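Local coordinates for protein putative mandelate racemase (Salmonella typhimurium, PDB 2O56) that binds magnesium and, as a member of the enolase superfamily, is probably a hydro-lyase (dehydratase) whose substrate is not established, at residues A[176-179]-A[183-186]; A[56-61]-A[92-97]; A[308-313]-A[318-323]; A[296-301]-A[328-333]. All coordinates share one frame; numbering follows the deposited sequence.

Contact 1: A[176-179]-A[183-186]; sequences VAMD and NWNQ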
loop_
_atom_site.group_PDB
_atom_site.type_symbol
_atom_site.label_atom_id
_atom_site.label_comp_id
_atom_site.label_asym_id
_atom_site.label_seq_id
_atom_site.Cartn_x
_atom_site.Cartn_y
_atom_site.Cartn_z
ATOM N N VAL A 176 33.628 -11.371 -10.655
ATOM C CA VAL A 176 32.934 -12.666 -10.574
ATOM C C VAL A 176 32.923 -13.453 -11.893
ATOM O O VAL A 176 33.029 -14.686 -11.889
ATOM C CB VAL A 176 31.500 -12.516 -9.973
ATOM C CG1 VAL A 176 30.716 -13.808 -10.055
ATOM C CG2 VAL A 176 31.594 -12.114 -8.527
ATOM N N ALA A 177 32.811 -12.739 -13.016
ATOM C CA ALA A 177 32.434 -13.351 -14.300
ATOM C C ALA A 177 33.616 -13.982 -15.067
ATOM O O ALA A 177 33.427 -14.643 -16.090
ATOM C CB ALA A 177 31.706 -12.336 -15.173
ATOM N N MET A 178 34.834 -13.778 -14.575
ATOM C CA MET A 178 35.985 -14.532 -15.072
ATOM C C MET A 178 36.182 -15.725 -14.146
ATOM O O MET A 178 36.313 -15.543 -12.932
ATOM C CB MET A 178 37.253 -13.664 -15.051
ATOM C CG MET A 178 38.424 -14.201 -15.906
ATOM S SD MET A 178 38.240 -13.822 -17.662
ATOM C CE MET A 178 38.369 -12.034 -17.677
ATOM N N ASP A 179 36.213 -16.936 -14.688
ATOM C CA ASP A 179 36.554 -18.095 -13.841
ATOM C C ASP A 179 38.057 -18.147 -13.545
ATOM O O ASP A 179 38.798 -17.230 -13.918
ATOM C CB ASP A 179 36.017 -19.431 -14.394
ATOM C CG ASP A 179 36.719 -19.888 -15.665
ATOM O OD1 ASP A 179 37.703 -19.259 -16.095
ATOM O OD2 ASP A 179 36.267 -20.890 -16.255
ATOM N N ASN A 183 38.123 -17.892 -18.511
ATOM C CA ASN A 183 36.903 -17.870 -19.330
ATOM C C ASN A 183 35.925 -16.809 -18.814
ATOM O O ASN A 183 35.709 -16.709 -17.607
ATOM C CB ASN A 183 36.224 -19.248 -19.325
ATOM C CG ASN A 183 37.167 -20.377 -19.737
ATOM O OD1 ASN A 183 37.620 -20.440 -20.876
ATOM N ND2 ASN A 183 37.445 -21.277 -18.816
ATOM N N TRP A 184 35.330 -16.052 -19.739
ATOM C CA TRP A 184 34.463 -14.916 -19.425
ATOM C C TRP A 184 33.001 -15.289 -19.573
ATOM O O TRP A 184 32.584 -15.698 -20.655
ATOM C CB TRP A 184 34.766 -13.728 -20.359
ATOM C CG TRP A 184 33.889 -12.514 -20.099
ATOM C CD1 TRP A 184 32.875 -12.041 -20.889
ATOM C CD2 TRP A 184 33.947 -11.642 -18.962
ATOM N NE1 TRP A 184 32.311 -10.927 -20.317
ATOM C CE2 TRP A 184 32.947 -10.662 -19.134
ATOM C CE3 TRP A 184 34.754 -11.594 -17.813
ATOM C CZ2 TRP A 184 32.725 -9.643 -18.199
ATOM C CZ3 TRP A 184 34.532 -10.580 -16.883
ATOM C CH2 TRP A 184 33.525 -9.620 -17.086
ATOM N N ASN A 185 32.236 -15.126 -18.489
ATOM C CA ASN A 185 30.786 -15.283 -18.506
ATOM C C ASN A 185 30.394 -16.665 -19.021
ATOM O O ASN A 185 29.649 -16.802 -19.996
ATOM C CB ASN A 185 30.110 -14.168 -19.330
ATOM C CG ASN A 185 28.603 -14.089 -19.098
ATOM O OD1 ASN A 185 28.098 -14.461 -18.036
ATOM N ND2 ASN A 185 27.881 -13.599 -20.101
ATOM N N GLN A 186 30.905 -17.703 -18.375
ATOM C CA GLN A 186 30.573 -19.030 -18.831
ATOM C C GLN A 186 29.991 -19.931 -17.765
ATOM O O GLN A 186 29.509 -21.028 -18.073
ATOM C CB GLN A 186 31.756 -19.664 -19.535
ATOM C CG GLN A 186 31.841 -19.270 -21.000
ATOM C CD GLN A 186 33.105 -19.777 -21.658
ATOM O OE1 GLN A 186 33.745 -20.723 -21.180
ATOM N NE2 GLN A 186 33.476 -19.149 -22.762
#
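The backbones of Ala-177 to Asp-179 and Asn-183 to Asn-185 run antiparallel round a tight turn and are joined by two bonds, from Asn-185 N to Ala-177 O at 2.7 Å and from Asp-179 N to Asn-183 O at 3.0 Å. Met-178 and Trp-184 face each other between them as a single beta bridge. The carboxylate of Asp-179 closes the turn. Its OD2 takes the amide N-H of Asn-183 ND2 on the syn lone pair, 2.8 Å and almost straight. OD1 receives Asn-183 N from above the carboxylate plane and also accepts from His-181 N inside the turn. Carboxylate and amide planes stand 72° apart. This hairpin-like loop follows strand 170-173 of the barrel domain and precedes helix 195-212. At its other end, the methyl of Ala-177 sits over one face of the Trp-184 indole, with CB 3.9 Å from the centroid of the six-membered ring. Met-178 bends at chi2 and chi3, which brings its CE to Trp-184 CE3 at 3.6 Å. Phe-139 also meets the indole, with the ring planes at about 60°. The Trp-184 side chain lies about 9 Å from the bound magnesium ion.

Contact 2: A[56-61]-A[92-97]; sequences IGMAKD and GGIFSA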
loop_
_atom_site.group_PDB
_atom_site.type_symbol
_atom_site.label_atom_id
_atom_site.label_comp_id
_atom_site.label_asym_id
_atom_site.label_seq_id
_atom_site.Cartn_x
_atom_site.Cartn_y
_atom_site.Cartn_z
ATOM N N ILE A 56 21.310 -0.192 -37.185
ATOM C CA ILE A 56 21.470 0.380 -38.526
ATOM C C ILE A 56 20.143 0.482 -39.284
ATOM O O ILE A 56 19.798 1.554 -39.798
ATOM C CB ILE A 56 22.510 -0.430 -39.378
ATOM C CG1 ILE A 56 23.917 -0.163 -38.873
ATOM C CG2 ILE A 56 22.457 -0.028 -40.850
ATOM C CD1 ILE A 56 24.884 -1.281 -39.203
ATOM N N GLY A 57 19.394 -0.621 -39.340
ATOM C CA GLY A 57 18.103 -0.632 -40.021
ATOM C C GLY A 57 17.086 0.273 -39.346
ATOM O O GLY A 57 16.202 0.848 -40.015
ATOM N N MET A 58 17.204 0.392 -38.019
ATOM C CA MET A 58 16.302 1.244 -37.223
ATOM C C MET A 58 16.571 2.720 -37.507
ATOM O O MET A 58 15.642 3.474 -37.795
ATOM C CB MET A 58 16.440 0.958 -35.723
ATOM C CG MET A 58 15.277 1.492 -34.845
ATOM S SD MET A 58 13.676 0.724 -35.122
ATOM C CE MET A 58 12.796 2.004 -36.019
ATOM N N ALA A 59 17.843 3.113 -37.434
ATOM C CA ALA A 59 18.297 4.454 -37.842
ATOM C C ALA A 59 17.882 4.805 -39.247
ATOM O O ALA A 59 17.422 5.909 -39.492
ATOM C CB ALA A 59 19.829 4.574 -37.711
ATOM N N LYS A 60 18.038 3.853 -40.168
ATOM C CA LYS A 60 17.552 3.987 -41.557
ATOM C C LYS A 60 16.056 4.231 -41.624
ATOM O O LYS A 60 15.605 5.163 -42.282
ATOM C CB LYS A 60 17.922 2.722 -42.362
ATOM C CG LYS A 60 17.756 2.811 -43.853
ATOM C CD LYS A 60 17.851 1.439 -44.491
ATOM C CE LYS A 60 16.507 0.941 -44.975
ATOM N NZ LYS A 60 16.575 -0.515 -45.274
ATOM N N ASP A 61 15.273 3.393 -40.958
ATOM C CA ASP A 61 13.804 3.547 -40.979
ATOM C C ASP A 61 13.312 4.849 -40.343
ATOM O O ASP A 61 12.398 5.502 -40.878
ATOM C CB ASP A 61 13.113 2.353 -40.319
ATOM C CG ASP A 61 13.124 1.106 -41.190
ATOM O OD1 ASP A 61 13.450 1.189 -42.412
ATOM O OD2 ASP A 61 12.808 0.032 -40.637
ATOM N N GLY A 92 12.002 0.088 -26.266
ATOM C CA GLY A 92 12.944 -0.982 -26.570
ATOM C C GLY A 92 14.343 -0.435 -26.806
ATOM O O GLY A 92 14.498 0.719 -27.206
ATOM N N GLY A 93 15.351 -1.265 -26.533
ATOM C CA GLY A 93 16.754 -0.856 -26.622
ATOM C C GLY A 93 17.271 -0.560 -28.027
ATOM O O GLY A 93 17.977 0.410 -28.234
ATOM N N ILE A 94 16.905 -1.386 -28.991
ATOM C CA ILE A 94 17.225 -1.107 -30.398
ATOM C C ILE A 94 16.506 0.145 -30.891
ATOM O O ILE A 94 17.120 1.027 -31.524
ATOM C CB ILE A 94 16.807 -2.260 -31.327
ATOM C CG1 ILE A 94 17.313 -3.605 -30.803
ATOM C CG2 ILE A 94 17.215 -1.949 -32.814
ATOM C CD1 ILE A 94 18.826 -3.706 -30.535
ATOM N N PHE A 95 15.210 0.225 -30.606
ATOM C CA PHE A 95 14.438 1.387 -31.008
ATOM C C PHE A 95 15.040 2.681 -30.435
ATOM O O PHE A 95 15.323 3.631 -31.167
ATOM C CB PHE A 95 12.985 1.259 -30.570
ATOM C CG PHE A 95 12.081 2.168 -31.328
ATOM C CD1 PHE A 95 11.390 1.703 -32.427
ATOM C CD2 PHE A 95 11.975 3.513 -30.998
ATOM C CE1 PHE A 95 10.593 2.544 -33.150
ATOM C CE2 PHE A 95 11.162 4.366 -31.752
ATOM C CZ PHE A 95 10.477 3.866 -32.808
ATOM N N SER A 96 15.270 2.667 -29.125
ATOM C CA SER A 96 15.815 3.794 -28.382
ATOM C C SER A 96 17.194 4.219 -28.872
ATOM O O SER A 96 17.439 5.409 -29.025
ATOM C CB SER A 96 15.922 3.446 -26.914
ATOM O OG SER A 96 16.420 4.543 -26.182
ATOM N N ALA A 97 18.084 3.254 -29.096
ATOM C CA ALA A 97 19.458 3.555 -29.537
ATOM C C ALA A 97 19.507 4.229 -30.907
ATOM O O ALA A 97 20.327 5.124 -31.154
ATOM C CB ALA A 97 20.336 2.297 -29.506
#
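Met-58 on helix 52-66 reaches across to Ile-94 and Phe-95 in the first turn of helix 93-114. Its CB lies 4.2 Å from Ile-94 CG2. Its CG rests 3.8 Å from the carbonyl oxygen Ile-94 O. The sulfur and the terminal methyl then reach the CD1-CE1 side of the Phe-95 ring obliquely. SD is 3.7 Å from Phe-95 CD1, and CE is 3.7 Å from Phe-95 CE1. Seen from the ring centroid, Met-58 SD stands 45° off the ring normal. The Met-58 side chain starts with CG anti to the backbone N (chi1 -163°) and then bends at chi2 and chi3, which brings the thioether to the ring. No hydrogen bond joins the two segments, and all three residues are buried. Further out, Leu-62 of helix 52-66 and Thr-85 touch Phe-95, while Ala-54 and Leu-46 touch Ile-94. A second subunit packs here too: its Ala-54 meets Met-58, its Val-50 meets Phe-95 and its Ile-94 meets Ile-94. This is a Met-aromatic contact between two helices of the N-terminal capping domain of the mandelate racemase family, set at a subunit interface.

Contact 3: A[308-313]-A[318-323]; sequences KICDMA and KTVQIH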
loop_
_atom_site.group_PDB
_atom_site.type_symbol
_atom_site.label_atom_id
_atom_site.label_comp_id
_atom_site.label_asym_id
_atom_site.label_seq_id
_atom_site.Cartn_x
_atom_site.Cartn_y
_atom_site.Cartn_z
ATOM N N LYS A 308 16.285 15.023 -19.552
ATOM C CA LYS A 308 15.027 14.881 -18.805
ATOM C C LYS A 308 15.097 13.798 -17.720
ATOM O O LYS A 308 14.625 14.000 -16.594
ATOM C CB LYS A 308 13.882 14.628 -19.780
ATOM C CG LYS A 308 13.719 15.762 -20.794
ATOM C CD LYS A 308 12.613 15.398 -21.809
ATOM C CE LYS A 308 12.328 16.573 -22.730
ATOM N NZ LYS A 308 11.286 16.169 -23.762
ATOM N N ILE A 309 15.720 12.669 -18.053
ATOM C CA ILE A 309 16.041 11.638 -17.064
ATOM C C ILE A 309 16.816 12.187 -15.870
ATOM O O ILE A 309 16.424 11.968 -14.728
ATOM C CB ILE A 309 16.766 10.421 -17.716
ATOM C CG1 ILE A 309 15.821 9.706 -18.686
ATOM C CG2 ILE A 309 17.303 9.430 -16.644
ATOM C CD1 ILE A 309 16.509 8.644 -19.554
ATOM N N CYS A 310 17.900 12.924 -16.124
ATOM C CA CYS A 310 18.739 13.453 -15.043
ATOM C C CYS A 310 17.982 14.422 -14.159
ATOM O O CYS A 310 18.171 14.418 -12.941
ATOM C CB CYS A 310 20.006 14.129 -15.583
ATOM S SG CYS A 310 21.048 13.029 -16.518
ATOM N N ASP A 311 17.130 15.242 -14.776
ATOM C CA ASP A 311 16.323 16.249 -14.067
ATOM C C ASP A 311 15.248 15.640 -13.175
ATOM O O ASP A 311 15.018 16.097 -12.048
ATOM C CB ASP A 311 15.615 17.165 -15.076
ATOM C CG ASP A 311 16.587 17.952 -15.930
ATOM O OD1 ASP A 311 17.772 18.078 -15.526
ATOM O OD2 ASP A 311 16.162 18.429 -17.009
ATOM N N MET A 312 14.568 14.628 -13.706
ATOM C CA MET A 312 13.577 13.869 -12.936
ATOM C C MET A 312 14.232 13.104 -11.786
ATOM O O MET A 312 13.726 13.051 -10.672
ATOM C CB MET A 312 12.896 12.866 -13.853
ATOM C CG MET A 312 11.691 12.208 -13.215
ATOM S SD MET A 312 10.705 11.297 -14.407
ATOM C CE MET A 312 11.879 10.037 -14.924
ATOM N N ALA A 313 15.377 12.511 -12.060
ATOM C CA ALA A 313 16.073 11.747 -11.018
ATOM C C ALA A 313 16.526 12.604 -9.818
ATOM O O ALA A 313 16.663 12.100 -8.701
ATOM C CB ALA A 313 17.205 11.016 -11.611
ATOM N N LYS A 318 18.944 11.230 -6.875
ATOM C CA LYS A 318 19.888 10.365 -7.595
ATOM C C LYS A 318 20.996 11.194 -8.184
ATOM O O LYS A 318 20.821 12.371 -8.535
ATOM C CB LYS A 318 19.246 9.464 -8.672
ATOM C CG LYS A 318 17.871 8.897 -8.324
ATOM C CD LYS A 318 17.945 7.919 -7.195
ATOM C CE LYS A 318 16.566 7.439 -6.801
ATOM N NZ LYS A 318 16.556 7.086 -5.343
ATOM N N THR A 319 22.170 10.587 -8.234
ATOM C CA THR A 319 23.278 11.178 -8.955
ATOM C C THR A 319 23.556 10.332 -10.196
ATOM O O THR A 319 23.022 9.232 -10.339
ATOM C CB THR A 319 24.523 11.295 -8.086
ATOM O OG1 THR A 319 24.837 10.009 -7.553
ATOM C CG2 THR A 319 24.272 12.255 -6.961
ATOM N N VAL A 320 24.339 10.887 -11.112
ATOM C CA VAL A 320 24.388 10.387 -12.474
ATOM C C VAL A 320 25.824 10.074 -12.858
ATOM O O VAL A 320 26.714 10.915 -12.715
ATOM C CB VAL A 320 23.812 11.405 -13.463
ATOM C CG1 VAL A 320 23.839 10.854 -14.882
ATOM C CG2 VAL A 320 22.390 11.809 -13.049
ATOM N N GLN A 321 26.034 8.852 -13.334
ATOM C CA GLN A 321 27.230 8.497 -14.067
ATOM C C GLN A 321 26.783 8.029 -15.441
ATOM O O GLN A 321 26.277 6.927 -15.560
ATOM C CB GLN A 321 27.939 7.330 -13.356
ATOM C CG GLN A 321 29.140 6.799 -14.168
ATOM C CD GLN A 321 29.072 5.316 -14.441
ATOM O OE1 GLN A 321 29.226 4.490 -13.530
ATOM N NE2 GLN A 321 28.883 4.962 -15.695
ATOM N N ILE A 322 26.961 8.855 -16.469
ATOM C CA ILE A 322 26.633 8.455 -17.833
ATOM C C ILE A 322 27.352 7.154 -18.171
ATOM O O ILE A 322 28.545 7.003 -17.897
ATOM C CB ILE A 322 26.955 9.577 -18.871
ATOM C CG1 ILE A 322 26.185 10.859 -18.532
ATOM C CG2 ILE A 322 26.540 9.168 -20.303
ATOM C CD1 ILE A 322 24.670 10.704 -18.547
ATOM N N HIS A 323 26.615 6.192 -18.712
ATOM C CA HIS A 323 27.241 4.992 -19.244
ATOM C C HIS A 323 27.923 5.325 -20.565
ATOM O O HIS A 323 27.291 5.840 -21.480
ATOM C CB HIS A 323 26.234 3.862 -19.456
ATOM C CG HIS A 323 26.824 2.670 -20.141
ATOM N ND1 HIS A 323 26.760 2.490 -21.507
ATOM C CD2 HIS A 323 27.550 1.635 -19.659
ATOM C CE1 HIS A 323 27.403 1.384 -21.833
ATOM N NE2 HIS A 323 27.886 0.841 -20.729
#
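Lys-318 turns its side chain past the end of the helix segment 308-313, beside Ala-313. Its CB lies 3.9 Å from Ala-313 CB. CG comes 3.4 Å from Ala-313 O and also touches the alanine methyl. The chain then bends at chi2 (-67°) and leads CD and CE away from the helix. At the tip, NZ gives a hydrogen bond to Leu-290 O and a weak one to Tyr-316 O. The backbone of the same residue makes the polar link across the contact: Lys-318 N donates to Ala-313 O at 3.0 Å, from above the carbonyl plane. One helical turn earlier, Cys-310 SG meets both methyls of Val-320, each at 3.9 Å. The two segments belong to the beta-alpha-beta unit of strand 292-293, helix 302-314 and strand 319-320 in the barrel domain. Ile-293 lies alongside, touching both Ala-313 and Val-320, and Asn-343 ND2 bonds to Cys-310 O and Lys-318 O. Cys-310 thus packs on Val-320 of the strand, and the Ala-313 methyl packs on the CB and CG of Lys-318 just before it. Apolar packing carries most of the contact, and one backbone bond ties the helix end to the approach to the strand.

Contact 4: A[296-301]-A[328-333]; sequences DICTCG and PISTAV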
loop_
_atom_site.group_PDB
_atom_site.type_symbol
_atom_site.label_atom_id
_atom_site.label_comp_id
_atom_site.label_asym_id
_atom_site.label_seq_id
_atom_site.Cartn_x
_atom_site.Cartn_y
_atom_site.Cartn_z
ATOM N N ASP A 296 23.003 5.695 -20.845
ATOM C CA ASP A 296 23.930 5.907 -21.957
ATOM C C ASP A 296 23.212 6.854 -22.925
ATOM O O ASP A 296 22.112 6.556 -23.358
ATOM C CB ASP A 296 24.195 4.531 -22.602
ATOM C CG ASP A 296 25.243 4.571 -23.724
ATOM O OD1 ASP A 296 25.110 5.371 -24.661
ATOM O OD2 ASP A 296 26.187 3.756 -23.692
ATOM N N ILE A 297 23.815 7.994 -23.255
ATOM C CA ILE A 297 23.143 8.970 -24.117
ATOM C C ILE A 297 22.877 8.375 -25.504
ATOM O O ILE A 297 21.912 8.744 -26.150
ATOM C CB ILE A 297 23.916 10.333 -24.184
ATOM C CG1 ILE A 297 23.856 11.043 -22.832
ATOM C CG2 ILE A 297 23.350 11.295 -25.266
ATOM C CD1 ILE A 297 25.012 12.018 -22.585
ATOM N N CYS A 298 23.712 7.424 -25.931
ATOM C CA CYS A 298 23.645 6.838 -27.274
ATOM C C CYS A 298 22.703 5.641 -27.346
ATOM O O CYS A 298 22.381 5.171 -28.445
ATOM C CB CYS A 298 25.035 6.415 -27.752
ATOM S SG CYS A 298 26.263 7.748 -27.828
ATOM N N THR A 299 22.263 5.155 -26.183
ATOM C CA THR A 299 21.285 4.030 -26.109
ATOM C C THR A 299 19.938 4.450 -25.522
ATOM O O THR A 299 18.900 3.975 -25.962
ATOM C CB THR A 299 21.823 2.808 -25.285
ATOM O OG1 THR A 299 23.193 2.533 -25.631
ATOM C CG2 THR A 299 20.989 1.544 -25.546
ATOM N N CYS A 300 19.946 5.319 -24.515
ATOM C CA CYS A 300 18.777 5.452 -23.651
ATOM C C CYS A 300 17.915 6.674 -23.931
ATOM O O CYS A 300 17.037 7.031 -23.125
ATOM C CB CYS A 300 19.191 5.389 -22.189
ATOM S SG CYS A 300 20.173 3.884 -21.844
ATOM N N GLY A 301 18.148 7.317 -25.071
ATOM C CA GLY A 301 17.154 8.244 -25.621
ATOM C C GLY A 301 17.721 9.490 -26.277
ATOM O O GLY A 301 16.983 10.262 -26.877
ATOM N N PRO A 328 34.593 7.994 -29.768
ATOM C CA PRO A 328 34.811 9.352 -29.254
ATOM C C PRO A 328 33.551 10.227 -29.184
ATOM O O PRO A 328 33.461 11.093 -28.317
ATOM C CB PRO A 328 35.825 9.928 -30.244
ATOM C CG PRO A 328 36.592 8.710 -30.703
ATOM C CD PRO A 328 35.522 7.669 -30.870
ATOM N N ILE A 329 32.586 9.989 -30.067
ATOM C CA ILE A 329 31.362 10.787 -30.085
ATOM C C ILE A 329 30.555 10.588 -28.807
ATOM O O ILE A 329 30.084 11.559 -28.202
ATOM C CB ILE A 329 30.495 10.517 -31.355
ATOM C CG1 ILE A 329 31.179 11.161 -32.580
ATOM C CG2 ILE A 329 29.104 11.098 -31.190
ATOM C CD1 ILE A 329 30.541 10.792 -33.945
ATOM N N SER A 330 30.421 9.331 -28.401
ATOM C CA SER A 330 29.856 8.979 -27.095
ATOM C C SER A 330 30.557 9.708 -25.941
ATOM O O SER A 330 29.916 10.289 -25.067
ATOM C CB SER A 330 29.914 7.464 -26.889
ATOM O OG SER A 330 28.939 7.058 -25.944
ATOM N N THR A 331 31.878 9.686 -25.935
ATOM C CA THR A 331 32.619 10.367 -24.885
ATOM C C THR A 331 32.310 11.864 -24.838
ATOM O O THR A 331 31.983 12.400 -23.771
ATOM C CB THR A 331 34.115 10.100 -24.998
ATOM O OG1 THR A 331 34.350 8.738 -24.648
ATOM C CG2 THR A 331 34.910 11.017 -24.042
ATOM N N ALA A 332 32.364 12.513 -26.003
ATOM C CA ALA A 332 32.045 13.923 -26.139
ATOM C C ALA A 332 30.704 14.290 -25.525
ATOM O O ALA A 332 30.631 15.205 -24.691
ATOM C CB ALA A 332 32.076 14.335 -27.621
ATOM N N VAL A 333 29.645 13.582 -25.923
ATOM C CA VAL A 333 28.309 13.977 -25.513
ATOM C C VAL A 333 28.096 13.713 -24.033
ATOM O O VAL A 333 27.440 14.495 -23.346
ATOM C CB VAL A 333 27.176 13.364 -26.396
ATOM C CG1 VAL A 333 27.478 13.595 -27.840
ATOM C CG2 VAL A 333 26.995 11.879 -26.145
HETATM O O HOH W 1 28.162 4.750 -25.275
HETATM O O HOH W 2 26.770 7.935 -23.405
#
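The loop segment 296-301 lies beside the first turns of helix 328-340, with Cys-298 CA 6.6 Å from Ser-330 CA and Ile-297 CA 7.3 Å from Val-333 CA. Asp-296 shapes the loop. Its OD1 accepts from Cys-298 N at 2.8 Å, which makes an Asx turn, and its backbone O accepts from both Thr-299 N and Cys-300 N. The other carboxylate oxygen, OD2, is bonded to His-323 ND1. It also receives a water, which lies 2.5 Å from Ser-330 OG and so bridges loop and helix. A second water accepts from Ile-297 N and has a weak bond to Ser-330 OG. Cys-298 SG lies 3.3 Å from the same hydroxyl, Ser-330 OG, set anti to its backbone N (chi1 -157°). Next to this polar cluster the contact is apolar. Ile-297 and Val-333 meet methyl to methyl, CG2 to CG2 at 3.8 Å, and Ile-297 CD1 rests 3.6 Å from Val-333 O. Ile-104 of helix 93-114 touches Ile-297, Cys-298 and Val-333. Ile-303 and Val-306 of helix 302-314 pack on Ile-297. Glu-43 of strand 39-44 touches Cys-298 and bonds to Ser-330 N, so the capping domain meets the barrel here.

Contacts 3 and 4 lie in the barrel domain and meet through the His-323 and Asp-296 side chains, while Ile-322 CG2 packs on Ile-297 CD1. Contact 3 is nested in the chain loop that contact 4 closes. Contact 2 belongs to the N-terminal domain but also reaches contact 4, with Ser-96 OG 2.6 Å from Thr-299 O. Contact 1 stands apart, its centre about 27 Å from that of contact 4. The magnesium ion, held by Glu-221, Glu-247 and Glu-273, lies about 9 Å from the side chains of both Trp-184 and Asp-296. The Asp-296 side chain is about 5 Å from that of Glu-273, which His-323 touches, so contacts 1, 3 and 4 all approach the metal site.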